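PDB 6TY0: p1 from Rice yellow mottle virus, which is a zinc-binding suppressor of RNA silencing with a role in virus spread, represented here by its N-terminal zinc-finger part. Local coordinates for residues L7-E12 with S45-F50; A26-W31 with E75-F80; P52-W57 with Y79-P84. All blocks are in the same frame, centred on the assembly; numbering follows the deposited sequence.

Interaction 1 (L7-E12 with S45-F50)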
loop_
_atom_site.group_PDB
_atom_site.type_symbol
_atom_site.label_atom_id
_atom_site.label_comp_id
_atom_site.label_asym_id
_atom_site.label_seq_id
_atom_site.Cartn_x
_atom_site.Cartn_y
_atom_site.Cartn_z
ATOM N N LEU A 7 -7.027 -8.096 12.232
ATOM C CA LEU A 7 -7.004 -9.272 13.121
ATOM C C LEU A 7 -7.936 -10.295 12.532
ATOM O O LEU A 7 -9.086 -9.977 12.199
ATOM C CB LEU A 7 -7.479 -8.903 14.512
ATOM C CG LEU A 7 -7.575 -10.042 15.535
ATOM C CD1 LEU A 7 -6.215 -10.619 15.890
ATOM C CD2 LEU A 7 -8.240 -9.478 16.783
ATOM N N ILE A 8 -7.439 -11.494 12.322
ATOM C CA ILE A 8 -8.277 -12.565 11.781
ATOM C C ILE A 8 -8.370 -13.722 12.783
ATOM O O ILE A 8 -7.343 -14.239 13.222
ATOM C CB ILE A 8 -7.707 -13.042 10.459
ATOM C CG1 ILE A 8 -7.784 -11.891 9.441
ATOM C CG2 ILE A 8 -8.468 -14.247 9.939
ATOM C CD1 ILE A 8 -6.812 -12.088 8.335
ATOM N N ARG A 9 -9.581 -14.095 13.147
ATOM C CA ARG A 9 -9.812 -15.264 14.041
ATOM C C ARG A 9 -10.749 -16.289 13.361
ATOM O O ARG A 9 -11.488 -15.917 12.453
ATOM C CB ARG A 9 -10.422 -14.797 15.348
ATOM C CG ARG A 9 -9.587 -13.805 16.142
ATOM C CD ARG A 9 -10.011 -13.821 17.598
ATOM N NE ARG A 9 -10.376 -12.508 18.124
ATOM C CZ ARG A 9 -11.515 -11.858 17.852
ATOM N NH1 ARG A 9 -12.407 -12.368 17.010
ATOM N NH2 ARG A 9 -11.756 -10.671 18.409
ATOM N N PRO A 10 -10.739 -17.556 13.814
ATOM C CA PRO A 10 -11.427 -18.635 13.106
ATOM C C PRO A 10 -12.945 -18.493 13.214
ATOM O O PRO A 10 -13.459 -17.950 14.199
ATOM C CB PRO A 10 -10.977 -19.910 13.845
ATOM C CG PRO A 10 -9.903 -19.474 14.803
ATOM C CD PRO A 10 -10.165 -18.033 15.093
ATOM N N THR A 11 -13.656 -18.941 12.197
ATOM C CA THR A 11 -15.142 -19.060 12.313
ATOM C C THR A 11 -15.473 -20.158 13.315
ATOM O O THR A 11 -14.599 -20.962 13.637
ATOM C CB THR A 11 -15.722 -19.461 10.969
ATOM O OG1 THR A 11 -14.880 -20.474 10.385
ATOM C CG2 THR A 11 -15.755 -18.258 10.024
ATOM N N GLU A 12 -16.714 -20.212 13.809
ATOM C CA GLU A 12 -17.139 -21.327 14.704
ATOM C C GLU A 12 -16.930 -22.713 14.110
ATOM O O GLU A 12 -16.549 -23.626 14.799
ATOM C CB GLU A 12 -18.596 -21.180 15.116
ATOM C CG GLU A 12 -18.827 -19.998 16.037
ATOM C CD GLU A 12 -20.285 -19.849 16.453
ATOM O OE1 GLU A 12 -21.090 -20.775 16.188
ATOM O OE2 GLU A 12 -20.627 -18.800 17.051
ATOM N N SER A 45 -11.522 -6.316 12.523
ATOM C CA SER A 45 -11.451 -7.593 13.186
ATOM C C SER A 45 -12.416 -8.544 12.465
ATOM O O SER A 45 -13.600 -8.242 12.344
ATOM C CB SER A 45 -11.844 -7.397 14.635
ATOM O OG SER A 45 -11.703 -8.604 15.346
ATOM N N LEU A 46 -11.896 -9.641 11.924
ATOM C CA LEU A 46 -12.621 -10.491 10.982
ATOM C C LEU A 46 -12.614 -11.948 11.427
ATOM O O LEU A 46 -11.722 -12.374 12.186
ATOM C CB LEU A 46 -11.960 -10.474 9.624
ATOM C CG LEU A 46 -11.663 -9.122 8.940
ATOM C CD1 LEU A 46 -10.833 -9.396 7.721
ATOM C CD2 LEU A 46 -12.943 -8.353 8.569
ATOM N N ARG A 47 -13.580 -12.711 10.904
ATOM C CA ARG A 47 -13.681 -14.133 11.139
ATOM C C ARG A 47 -13.532 -14.783 9.811
ATOM O O ARG A 47 -14.211 -14.409 8.852
ATOM C CB ARG A 47 -15.056 -14.510 11.708
ATOM C CG ARG A 47 -15.279 -14.058 13.120
ATOM C CD ARG A 47 -14.767 -15.093 14.097
ATOM N NE ARG A 47 -14.751 -14.533 15.438
ATOM C CZ ARG A 47 -14.146 -15.080 16.488
ATOM N NH1 ARG A 47 -13.495 -16.238 16.386
ATOM N NH2 ARG A 47 -14.196 -14.460 17.656
ATOM N N ALA A 48 -12.645 -15.763 9.736
ATOM C CA ALA A 48 -12.461 -16.531 8.531
ATOM C C ALA A 48 -12.228 -17.991 8.872
ATOM O O ALA A 48 -12.059 -18.351 10.047
ATOM C CB ALA A 48 -11.270 -15.993 7.759
ATOM N N ASP A 49 -12.143 -18.812 7.832
ATOM C CA ASP A 49 -12.041 -20.262 7.999
ATOM C C ASP A 49 -10.606 -20.730 8.153
ATOM O O ASP A 49 -9.843 -20.693 7.188
ATOM C CB ASP A 49 -12.614 -20.989 6.788
ATOM C CG ASP A 49 -14.142 -20.919 6.727
ATOM O OD1 ASP A 49 -14.828 -20.912 7.787
ATOM O OD2 ASP A 49 -14.626 -20.849 5.582
ATOM N N PHE A 50 -10.275 -21.220 9.345
ATOM C CA PHE A 50 -8.964 -21.800 9.560
ATOM C C PHE A 50 -8.818 -23.010 8.650
ATOM O O PHE A 50 -9.724 -23.802 8.500
ATOM C CB PHE A 50 -8.739 -22.178 11.013
ATOM C CG PHE A 50 -7.448 -22.923 11.228
ATOM C CD1 PHE A 50 -6.238 -22.236 11.303
ATOM C CD2 PHE A 50 -7.433 -24.313 11.335
ATOM C CE1 PHE A 50 -5.042 -22.898 11.456
ATOM C CE2 PHE A 50 -6.226 -24.982 11.511
ATOM C CZ PHE A 50 -5.034 -24.273 11.573
#

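Interaction 2 (A26-W31 with E75-F80)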
loop_
_atom_site.group_PDB
_atom_site.type_symbol
_atom_site.label_atom_id
_atom_site.label_comp_id
_atom_site.label_asym_id
_atom_site.label_seq_id
_atom_site.Cartn_x
_atom_site.Cartn_y
_atom_site.Cartn_z
ATOM N N ALA A 26 -4.572 -14.697 13.295
ATOM C CA ALA A 26 -3.526 -14.057 12.485
ATOM C C ALA A 26 -3.662 -12.550 12.608
ATOM O O ALA A 26 -4.757 -12.015 12.600
ATOM C CB ALA A 26 -3.650 -14.469 11.032
ATOM N N LEU A 27 -2.551 -11.866 12.777
ATOM C CA LEU A 27 -2.554 -10.405 12.823
ATOM C C LEU A 27 -1.790 -9.988 11.588
ATOM O O LEU A 27 -0.636 -10.359 11.444
ATOM C CB LEU A 27 -1.892 -9.859 14.082
ATOM C CG LEU A 27 -1.968 -8.336 14.267
ATOM C CD1 LEU A 27 -3.404 -7.842 14.376
ATOM C CD2 LEU A 27 -1.220 -7.898 15.515
ATOM N N THR A 28 -2.429 -9.270 10.661
ATOM C CA THR A 28 -1.724 -8.884 9.453
ATOM C C THR A 28 -1.845 -7.384 9.295
ATOM O O THR A 28 -2.537 -6.719 10.069
ATOM C CB THR A 28 -2.230 -9.649 8.218
ATOM O OG1 THR A 28 -1.387 -9.350 7.104
ATOM C CG2 THR A 28 -3.647 -9.289 7.858
ATOM N N TRP A 29 -1.177 -6.818 8.315
ATOM C CA TRP A 29 -1.416 -5.399 8.095
ATOM C C TRP A 29 -1.217 -4.967 6.656
ATOM O O TRP A 29 -0.543 -5.634 5.854
ATOM C CB TRP A 29 -0.581 -4.537 9.058
ATOM C CG TRP A 29 0.840 -4.718 8.847
ATOM C CD1 TRP A 29 1.618 -4.011 8.002
ATOM C CD2 TRP A 29 1.677 -5.699 9.454
ATOM N NE1 TRP A 29 2.908 -4.485 8.024
ATOM C CE2 TRP A 29 2.977 -5.524 8.917
ATOM C CE3 TRP A 29 1.462 -6.724 10.391
ATOM C CZ2 TRP A 29 4.073 -6.329 9.298
ATOM C CZ3 TRP A 29 2.559 -7.538 10.763
ATOM C CH2 TRP A 29 3.837 -7.333 10.206
ATOM N N VAL A 30 -1.856 -3.847 6.350
ATOM C CA VAL A 30 -1.644 -3.172 5.063
ATOM C C VAL A 30 -1.364 -1.730 5.379
ATOM O O VAL A 30 -1.452 -1.307 6.551
ATOM C CB VAL A 30 -2.864 -3.305 4.095
ATOM C CG1 VAL A 30 -3.157 -4.750 3.803
ATOM C CG2 VAL A 30 -4.116 -2.659 4.636
ATOM N N TRP A 31 -1.035 -0.984 4.328
ATOM C CA TRP A 31 -0.721 0.435 4.422
ATOM C C TRP A 31 -1.597 1.281 3.509
ATOM O O TRP A 31 -2.022 0.847 2.422
ATOM C CB TRP A 31 0.722 0.653 3.993
ATOM C CG TRP A 31 1.691 -0.217 4.764
ATOM C CD1 TRP A 31 2.091 -1.505 4.454
ATOM C CD2 TRP A 31 2.379 0.134 5.971
ATOM N NE1 TRP A 31 2.974 -1.968 5.392
ATOM C CE2 TRP A 31 3.175 -0.994 6.338
ATOM C CE3 TRP A 31 2.401 1.292 6.784
ATOM C CZ2 TRP A 31 3.974 -1.006 7.476
ATOM C CZ3 TRP A 31 3.215 1.288 7.944
ATOM C CH2 TRP A 31 3.987 0.129 8.275
ATOM N N GLU A 75 -2.997 -8.602 1.023
ATOM C CA GLU A 75 -1.926 -9.310 1.691
ATOM C C GLU A 75 -2.294 -10.810 1.859
ATOM O O GLU A 75 -3.467 -11.184 2.076
ATOM C CB GLU A 75 -1.626 -8.625 3.039
ATOM C CG GLU A 75 -0.519 -9.265 3.907
ATOM C CD GLU A 75 0.863 -9.255 3.251
ATOM O OE1 GLU A 75 1.079 -9.897 2.210
ATOM O OE2 GLU A 75 1.732 -8.561 3.779
ATOM N N GLN A 76 -1.289 -11.658 1.754
ATOM C CA GLN A 76 -1.444 -13.126 2.023
ATOM C C GLN A 76 -1.439 -13.435 3.494
ATOM O O GLN A 76 -0.714 -12.809 4.224
ATOM C CB GLN A 76 -0.319 -13.922 1.393
ATOM C CG GLN A 76 -0.010 -13.472 -0.009
ATOM C CD GLN A 76 0.855 -14.467 -0.729
ATOM O OE1 GLN A 76 2.012 -14.177 -1.064
ATOM N NE2 GLN A 76 0.296 -15.652 -0.979
ATOM N N VAL A 77 -2.272 -14.384 3.908
ATOM C CA VAL A 77 -2.465 -14.771 5.308
ATOM C C VAL A 77 -2.485 -16.291 5.364
ATOM O O VAL A 77 -3.399 -16.937 4.844
ATOM C CB VAL A 77 -3.790 -14.329 5.904
ATOM C CG1 VAL A 77 -3.818 -14.689 7.391
ATOM C CG2 VAL A 77 -4.010 -12.843 5.753
ATOM N N LYS A 78 -1.463 -16.843 6.003
ATOM C CA LYS A 78 -1.301 -18.280 6.125
ATOM C C LYS A 78 -2.382 -18.873 6.971
ATOM O O LYS A 78 -2.706 -18.348 8.022
ATOM C CB LYS A 78 0.043 -18.576 6.785
ATOM C CG LYS A 78 1.203 -18.316 5.872
ATOM C CD LYS A 78 2.494 -18.696 6.554
ATOM C CE LYS A 78 3.618 -18.622 5.543
ATOM N NZ LYS A 78 4.931 -18.744 6.222
ATOM N N TYR A 79 -2.907 -20.000 6.511
ATOM C CA TYR A 79 -3.879 -20.844 7.235
ATOM C C TYR A 79 -5.260 -20.307 7.460
ATOM O O TYR A 79 -5.990 -20.806 8.337
ATOM C CB TYR A 79 -3.316 -21.321 8.592
ATOM C CG TYR A 79 -1.830 -21.589 8.568
ATOM C CD1 TYR A 79 -1.245 -22.498 7.681
ATOM C CD2 TYR A 79 -0.996 -20.867 9.417
ATOM C CE1 TYR A 79 0.152 -22.697 7.680
ATOM C CE2 TYR A 79 0.357 -21.062 9.435
ATOM C CZ TYR A 79 0.928 -21.960 8.571
ATOM O OH TYR A 79 2.301 -22.034 8.663
ATOM N N PHE A 80 -5.605 -19.230 6.771
ATOM C CA PHE A 80 -6.961 -18.726 6.838
ATOM C C PHE A 80 -7.422 -18.530 5.393
ATOM O O PHE A 80 -6.641 -18.136 4.497
ATOM C CB PHE A 80 -7.082 -17.443 7.633
ATOM C CG PHE A 80 -7.096 -17.647 9.094
ATOM C CD1 PHE A 80 -8.223 -18.068 9.726
ATOM C CD2 PHE A 80 -5.960 -17.435 9.836
ATOM C CE1 PHE A 80 -8.252 -18.252 11.092
ATOM C CE2 PHE A 80 -5.963 -17.629 11.206
ATOM C CZ PHE A 80 -7.110 -18.030 11.837
HETATM O O HOH W 1 -0.099 -11.757 6.733
HETATM O O HOH W 2 1.778 -6.983 5.948
#

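Interaction 3 (P52-W57 with Y79-P84)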
loop_
_atom_site.group_PDB
_atom_site.type_symbol
_atom_site.label_atom_id
_atom_site.label_comp_id
_atom_site.label_asym_id
_atom_site.label_seq_id
_atom_site.Cartn_x
_atom_site.Cartn_y
_atom_site.Cartn_z
ATOM N N PRO A 52 -5.479 -25.761 7.606
ATOM C CA PRO A 52 -4.044 -25.966 7.864
ATOM C C PRO A 52 -3.157 -26.029 6.664
ATOM O O PRO A 52 -1.961 -25.975 6.828
ATOM C CB PRO A 52 -3.988 -27.306 8.613
ATOM C CG PRO A 52 -5.304 -27.953 8.355
ATOM C CD PRO A 52 -6.298 -26.833 8.195
ATOM N N GLU A 53 -3.725 -26.158 5.477
ATOM C CA GLU A 53 -2.962 -26.287 4.233
ATOM C C GLU A 53 -3.124 -25.150 3.228
ATOM O O GLU A 53 -2.542 -25.232 2.153
ATOM C CB GLU A 53 -3.417 -27.520 3.440
ATOM C CG GLU A 53 -3.385 -28.819 4.185
ATOM C CD GLU A 53 -2.115 -29.021 4.960
ATOM O OE1 GLU A 53 -0.987 -28.717 4.461
ATOM O OE2 GLU A 53 -2.286 -29.490 6.092
ATOM N N LYS A 54 -3.890 -24.114 3.553
ATOM C CA LYS A 54 -4.121 -22.997 2.613
ATOM C C LYS A 54 -3.450 -21.685 3.038
ATOM O O LYS A 54 -3.056 -21.488 4.200
ATOM C CB LYS A 54 -5.616 -22.746 2.486
ATOM C CG LYS A 54 -6.417 -24.017 2.295
ATOM C CD LYS A 54 -6.258 -24.582 0.897
ATOM C CE LYS A 54 -6.917 -23.662 -0.109
ATOM N NZ LYS A 54 -7.092 -24.347 -1.406
ATOM N N VAL A 55 -3.332 -20.809 2.060
ATOM C CA VAL A 55 -2.935 -19.450 2.243
ATOM C C VAL A 55 -4.065 -18.663 1.608
ATOM O O VAL A 55 -4.455 -18.975 0.491
ATOM C CB VAL A 55 -1.639 -19.174 1.487
ATOM C CG1 VAL A 55 -1.278 -17.691 1.539
ATOM C CG2 VAL A 55 -0.513 -20.011 2.078
ATOM N N GLY A 56 -4.629 -17.700 2.332
ATOM C CA GLY A 56 -5.707 -16.846 1.782
ATOM C C GLY A 56 -5.244 -15.423 1.554
ATOM O O GLY A 56 -4.225 -14.982 2.119
ATOM N N TRP A 57 -5.984 -14.705 0.715
ATOM C CA TRP A 57 -5.807 -13.270 0.553
ATOM C C TRP A 57 -6.834 -12.516 1.378
ATOM O O TRP A 57 -8.003 -12.908 1.491
ATOM C CB TRP A 57 -6.011 -12.859 -0.892
ATOM C CG TRP A 57 -4.938 -13.235 -1.842
ATOM C CD1 TRP A 57 -4.981 -14.259 -2.765
ATOM C CD2 TRP A 57 -3.679 -12.563 -2.042
ATOM N NE1 TRP A 57 -3.812 -14.263 -3.522
ATOM C CE2 TRP A 57 -3.006 -13.232 -3.102
ATOM C CE3 TRP A 57 -3.051 -11.471 -1.426
ATOM C CZ2 TRP A 57 -1.742 -12.839 -3.556
ATOM C CZ3 TRP A 57 -1.784 -11.073 -1.886
ATOM C CH2 TRP A 57 -1.147 -11.764 -2.941
ATOM N N TYR A 79 -2.907 -20.000 6.511
ATOM C CA TYR A 79 -3.879 -20.844 7.235
ATOM C C TYR A 79 -5.260 -20.307 7.460
ATOM O O TYR A 79 -5.990 -20.806 8.337
ATOM C CB TYR A 79 -3.316 -21.321 8.592
ATOM C CG TYR A 79 -1.830 -21.589 8.568
ATOM C CD1 TYR A 79 -1.245 -22.498 7.681
ATOM C CD2 TYR A 79 -0.996 -20.867 9.417
ATOM C CE1 TYR A 79 0.152 -22.697 7.680
ATOM C CE2 TYR A 79 0.357 -21.062 9.435
ATOM C CZ TYR A 79 0.928 -21.960 8.571
ATOM O OH TYR A 79 2.301 -22.034 8.663
ATOM N N PHE A 80 -5.605 -19.230 6.771
ATOM C CA PHE A 80 -6.961 -18.726 6.838
ATOM C C PHE A 80 -7.422 -18.530 5.393
ATOM O O PHE A 80 -6.641 -18.136 4.497
ATOM C CB PHE A 80 -7.082 -17.443 7.633
ATOM C CG PHE A 80 -7.096 -17.647 9.094
ATOM C CD1 PHE A 80 -8.223 -18.068 9.726
ATOM C CD2 PHE A 80 -5.960 -17.435 9.836
ATOM C CE1 PHE A 80 -8.252 -18.252 11.092
ATOM C CE2 PHE A 80 -5.963 -17.629 11.206
ATOM C CZ PHE A 80 -7.110 -18.030 11.837
ATOM N N THR A 81 -8.690 -18.828 5.185
ATOM C CA THR A 81 -9.227 -18.825 3.854
ATOM C C THR A 81 -10.664 -18.251 3.872
ATOM O O THR A 81 -11.272 -18.090 4.945
ATOM C CB THR A 81 -9.054 -20.257 3.280
ATOM O OG1 THR A 81 -8.948 -20.177 1.862
ATOM C CG2 THR A 81 -10.190 -21.197 3.702
ATOM N N ASN A 82 -11.214 -17.909 2.698
ATOM C CA ASN A 82 -12.537 -17.223 2.652
ATOM C C ASN A 82 -12.582 -16.009 3.548
ATOM O O ASN A 82 -13.530 -15.813 4.314
ATOM C CB ASN A 82 -13.674 -18.137 3.074
ATOM C CG ASN A 82 -13.719 -19.402 2.260
ATOM O OD1 ASN A 82 -13.500 -19.381 1.043
ATOM N ND2 ASN A 82 -13.957 -20.536 2.935
ATOM N N ILE A 83 -11.533 -15.196 3.477
ATOM C CA ILE A 83 -11.439 -14.067 4.366
ATOM C C ILE A 83 -12.416 -12.981 3.837
ATOM O O ILE A 83 -12.340 -12.603 2.678
ATOM C CB ILE A 83 -9.992 -13.542 4.425
ATOM C CG1 ILE A 83 -9.016 -14.680 4.865
ATOM C CG2 ILE A 83 -9.912 -12.382 5.416
ATOM C CD1 ILE A 83 -7.532 -14.317 4.768
ATOM N N PRO A 84 -13.319 -12.484 4.678
ATOM C CA PRO A 84 -14.242 -11.481 4.131
ATOM C C PRO A 84 -13.469 -10.253 3.545
ATOM O O PRO A 84 -12.517 -9.776 4.160
ATOM C CB PRO A 84 -15.099 -11.063 5.328
ATOM C CG PRO A 84 -14.917 -12.149 6.366
ATOM C CD PRO A 84 -13.549 -12.732 6.117
HETATM O O HOH W 3 -9.563 -15.432 1.803
#

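Interaction 1 (L7-E12 with S45-F50)
Strands 2-10 and 45-51 form the central parallel pair of the mixed four-stranded sheet, with Leu7, Ile8, Arg9 and Pro10 in register with Ser45, Leu46, Arg47 and Ala48. The ladder is regular. Leu46 N donates to Leu7 O at 2.8 Å. Arg9 N then donates to Leu46 O, and Ala48 N to Arg9 O, all near-straight bonds. It ends with Thr11 N donating to Ala48 O (2.7 Å), a bent bond (137° at the hydrogen) whose donor stands above the carbonyl plane as the chain leaves the strand.

The sheet's two faces differ in chemistry. On one, Ile8 CG2 meets Ala48 CB (4.0 Å) and Ile8 CG1 packs near Leu46 CD1; Phe80 also covers Ile8 there. The other carries Leu7, Ser45 and the arginines. Arg47, bent at chi2 (-87°), leans across toward the neighbouring strand so that its NH1 donates to Pro10 O (2.8 Å) with the oxygen in the guanidinium plane, while Arg9 CB lies over one face of the group, near its rim. Arg9 NH1 sits over that guanidinium only 2.8 Å from Arg47 NH2, two donors of like charge; the two guanidinium planes are 39° apart. This closeness is probably unfavourable electrostatically, and the bond to Pro10 O probably helps hold Arg47 in place.

Beyond the ladder, Asp49 is gripped at both carboxylate oxygens: Asn82 ND2 binds OD2, and Thr11 OG1, itself bonded to Thr14 OG1, donates to the anti lone pair of Asp49 OD1 at 2.6 Å.

Interaction 2 (A26-W31 with E75-F80)
Ala26, at the start of strand 26-32, points its methyl group into the packed interface between two sheets that lie face to face, the four-stranded one holding this strand and the three-stranded one holding 70-77. The strands run almost exactly antiparallel (176°) and interlock through side chains. Ala26 CB lies against Val77 CG1 at 3.7 Å and against the Phe80 ring at CE2, 3.9 Å away; Phe80 follows Val77 through a type II turn.

Thr28, next on the inward side, has OG1 anti to its backbone N, which leaves CG2 in the crowded position between N and carbonyl carbon, close to Val77 CG2. Thr28 OG1 itself rests on Glu75 CG (3.3 Å). It also bonds to a water 2.8 Å away, and that water donates to Gln76 O.

Trp29 CB points away, but its carbonyl faces Glu75. A second water donates to Trp29 O (2.7 Å) and to Glu75 OE2 (2.7 Å); this water also sits over one face of the Trp29 ring, near its rim. Val30 closes the row, CG1 reaching Glu75 CB at 4.2 Å.

Glu75 bends at chi2 (63°), so its methylene groups face Thr28 and Val30 while the carboxylate swings aside. OE1 accepts from Gln76 N through its anti lone pair, and OE2 also binds Met1 N of the second subunit. An apolar end at Ala26, Val77 and Phe80 thus grades into a hydrated one, where the two waters bridge the sheets and the Glu75 carboxylate probably balances the charge of the neighbouring subunit's amino terminus.

Interaction 3 (P52-W57 with Y79-P84)
Tyr79 has left-handed backbone torsions (phi 68°, psi 13°), as expected for the third residue of the type II turn from Val77 to Phe80. The turn's central peptide, set by Lys78 psi 137°, presents Tyr79 N-H to Lys54 O (2.8 Å), in the carbonyl plane. Further on, Ile83 holds CG1 anti to its carbonyl carbon and extends the chain with CD1, so that its tip reaches the backbone of Gly56 and Trp57.

These pieces meet at a corner of the fold. The chain turns at Pro52 and Glu53 on the way from strand 45-51 to strand 54-64, and turns again at Tyr79 between 70-77 and 80-81, so at each corner the chain passes from one sheet to the other. The Tyr79 ring brings CD1 to 3.7 Å from Pro52 O, and it also meets Tyr23 edge-to-face.

At Gly56 the two backbones come together. Phe80 O stands 3.1 Å from Gly56 CA, a CA-H...O contact, made possible by the bare alpha carbon on this side. Gly56 N is 3.0 Å from Phe80 O, but the angle is too poor for a hydrogen bond.

Past Gly56, the CB of Trp57 points away from segment 79-84, and its carbonyl faces Ile83. Ile83 CD1 packs 3.6 Å from Trp57 O, and a water donates to that oxygen (3.0 Å) while accepting from Ile83 N (2.6 Å). Between the two segments run one direct backbone bond and one water bridge, with the Ile83 side chain laid against the Trp57 carbonyl; the water satisfies both a carbonyl and an N-H that do not bond each other directly.

The three contacts build one end of a two-sheet fold. Interaction 1 forms the middle of the four-stranded sheet, and interaction 2 packs its outermost strand within this chain, 26-32, against the three-stranded sheet; they join through a probable hydrogen bond from Ile8 N to Ala26 O (2.7 Å), with centres about 11 Å apart. Interaction 3 is the corner between the sheets. It extends interaction 1 through Thr81 N and Asp49 O (3.0 Å, probable), and meets interaction 2 at Val77 N and Gly56 O (2.7 Å, probable), sharing Tyr79 and Phe80 with it. All lie away from the zinc site of Cys64, Cys67, Cys92 and Cys95, to whose first cysteine strand 54-64 runs.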